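Local coordinates for protein NAD-dependent aldehyde dehydrogenase (Sinorhizobium meliloti, PDB 3U4J) that probably oxidises an aldehyde substrate with NAD or NADP as the electron acceptor, as other members of the aldehyde dehydrogenase family do, at residues T191-P196 with Q233-D238. Numbering follows the deposited sequence.
Sequences TVVLKP and QVLAED
Leu235 of helix 231-237 reaches across to Val193 and Lys195 on one face of strand 191-195, a helix-on-sheet contact in the Rossmann-type nucleotide-binding domain expected of an aldehyde dehydrogenase. The strand runs parallel to strands 153-168 and 221-223 within the central sheet, and the helix follows a glycine-rich turn after strand 221-223, consistent with a dinucleotide-binding loop.

The packing across the interface is purely apolar. Leu235 presents its two methyls to different residues: CD2 lies 4.2 Å from CB of Val193, while CD1 lies 4.2 Å from CB of Lys195. With CG anti to its own carbonyl carbon (chi1 -68°), the leucine extends from the helix toward the strand and bridges two residues on the same face. The contact is small, 114 Å² buried in all, with the CA atoms of Val193 and Leu235 8.5 Å apart. Ile168 also touches Leu235, and Val224 packs on Val193, so neighbouring parts of the fold complete the apolar surroundings. Leu194 turns away from the helix and touches Phe221 and Val223.

Among the side chains that touch across this contact, the one polar group is the far end of Lys195. Its chain starts toward the helix but bends at chi2 (-89°), leaving the aliphatic root against Leu235 and carrying the ammonium away to backbone carbonyls. NZ donates to the carbonyl of Gly226 in the glycine-rich turn, tying that turn to the strand end, and also to Pro196 O at 2.8 Å, where the nitrogen stands 32° out of the carbonyl plane.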
loop_
_atom_site.group_PDB
_atom_site.type_symbol
_atom_site.label_atom_id
_atom_site.label_comp_id
_atom_site.label_asym_id
_atom_site.label_seq_id
_atom_site.Cartn_x
_atom_site.Cartn_y
_atom_site.Cartn_z
ATOM N N THR A 191 4.473 12.860 21.018
ATOM C CA THR A 191 4.990 14.109 21.572
ATOM C C THR A 191 6.483 13.889 21.687
ATOM O O THR A 191 6.937 12.736 21.736
ATOM C CB THR A 191 4.395 14.401 22.967
ATOM O OG1 THR A 191 4.670 13.295 23.848
ATOM C CG2 THR A 191 2.906 14.563 22.848
ATOM N N VAL A 192 7.254 14.971 21.709
ATOM C CA VAL A 192 8.698 14.826 21.586
ATOM C C VAL A 192 9.497 15.709 22.544
ATOM O O VAL A 192 9.035 16.781 22.963
ATOM C CB VAL A 192 9.190 15.120 20.131
ATOM C CG1 VAL A 192 8.445 14.267 19.123
ATOM C CG2 VAL A 192 9.110 16.612 19.786
ATOM N N VAL A 193 10.701 15.249 22.863
ATOM C CA VAL A 193 11.702 16.093 23.470
ATOM C C VAL A 193 12.890 16.106 22.531
ATOM O O VAL A 193 13.491 15.056 22.250
ATOM C CB VAL A 193 12.128 15.597 24.898
ATOM C CG1 VAL A 193 13.217 16.484 25.477
ATOM C CG2 VAL A 193 10.907 15.576 25.851
ATOM N N LEU A 194 13.209 17.297 22.044
ATOM C CA LEU A 194 14.267 17.509 21.066
ATOM C C LEU A 194 15.508 17.977 21.803
ATOM O O LEU A 194 15.447 18.961 22.542
ATOM C CB LEU A 194 13.859 18.595 20.043
ATOM C CG LEU A 194 14.871 19.014 18.952
ATOM C CD1 LEU A 194 15.273 17.814 18.122
ATOM C CD2 LEU A 194 14.325 20.101 18.041
ATOM N N LYS A 195 16.621 17.270 21.585
ATOM C CA LYS A 195 17.919 17.635 22.134
ATOM C C LYS A 195 18.944 17.920 21.017
ATOM O O LYS A 195 19.499 16.981 20.435
ATOM C CB LYS A 195 18.422 16.502 23.026
ATOM C CG LYS A 195 19.446 16.959 24.058
ATOM C CD LYS A 195 20.808 16.891 23.537
ATOM C CE LYS A 195 21.699 17.846 24.328
ATOM N NZ LYS A 195 22.927 17.999 23.522
ATOM N N PRO A 196 19.164 19.199 20.674
ATOM C CA PRO A 196 20.158 19.452 19.621
ATOM C C PRO A 196 21.574 19.513 20.199
ATOM O O PRO A 196 21.758 19.480 21.433
ATOM C CB PRO A 196 19.742 20.802 19.066
ATOM C CG PRO A 196 19.086 21.497 20.256
ATOM C CD PRO A 196 18.482 20.434 21.112
ATOM N N GLN A 233 21.789 10.148 28.202
ATOM C CA GLN A 233 21.483 9.087 29.180
ATOM C C GLN A 233 20.049 9.153 29.697
ATOM O O GLN A 233 19.380 8.130 29.779
ATOM C CB GLN A 233 22.459 9.101 30.366
ATOM C CG GLN A 233 23.856 8.641 30.004
ATOM C CD GLN A 233 24.673 8.126 31.184
ATOM O OE1 GLN A 233 24.686 8.723 32.280
ATOM N NE2 GLN A 233 25.387 7.020 30.958
ATOM N N VAL A 234 19.571 10.346 30.041
ATOM C CA VAL A 234 18.200 10.463 30.541
ATOM C C VAL A 234 17.188 9.996 29.494
ATOM O O VAL A 234 16.334 9.174 29.802
ATOM C CB VAL A 234 17.855 11.875 31.039
ATOM C CG1 VAL A 234 16.320 12.009 31.295
ATOM C CG2 VAL A 234 18.653 12.188 32.305
ATOM N N LEU A 235 17.299 10.498 28.264
ATOM C CA LEU A 235 16.362 10.091 27.197
ATOM C C LEU A 235 16.397 8.581 26.939
ATOM O O LEU A 235 15.350 7.956 26.745
ATOM C CB LEU A 235 16.597 10.885 25.909
ATOM C CG LEU A 235 16.219 12.372 26.034
ATOM C CD1 LEU A 235 16.637 13.132 24.782
ATOM C CD2 LEU A 235 14.716 12.556 26.327
ATOM N N ALA A 236 17.592 7.986 27.003
ATOM C CA ALA A 236 17.705 6.554 26.753
ATOM C C ALA A 236 17.325 5.658 27.951
ATOM O O ALA A 236 16.948 4.476 27.762
ATOM C CB ALA A 236 19.093 6.227 26.209
ATOM N N GLU A 237 17.394 6.194 29.176
ATOM C CA GLU A 237 16.947 5.381 30.328
ATOM C C GLU A 237 15.585 5.718 30.953
ATOM O O GLU A 237 14.994 4.860 31.602
ATOM C CB GLU A 237 18.057 5.161 31.382
ATOM C CG GLU A 237 18.894 6.370 31.711
ATOM C CD GLU A 237 20.123 6.065 32.606
ATOM O OE1 GLU A 237 21.080 5.388 32.149
ATOM O OE2 GLU A 237 20.131 6.551 33.758
ATOM N N ASP A 238 15.048 6.919 30.729
ATOM C CA ASP A 238 13.835 7.311 31.446
ATOM C C ASP A 238 12.645 6.396 31.086
ATOM O O ASP A 238 12.364 6.203 29.914
ATOM C CB ASP A 238 13.490 8.785 31.167
ATOM C CG ASP A 238 12.428 9.326 32.107
ATOM O OD1 ASP A 238 12.765 10.231 32.880
ATOM O OD2 ASP A 238 11.272 8.862 32.105
#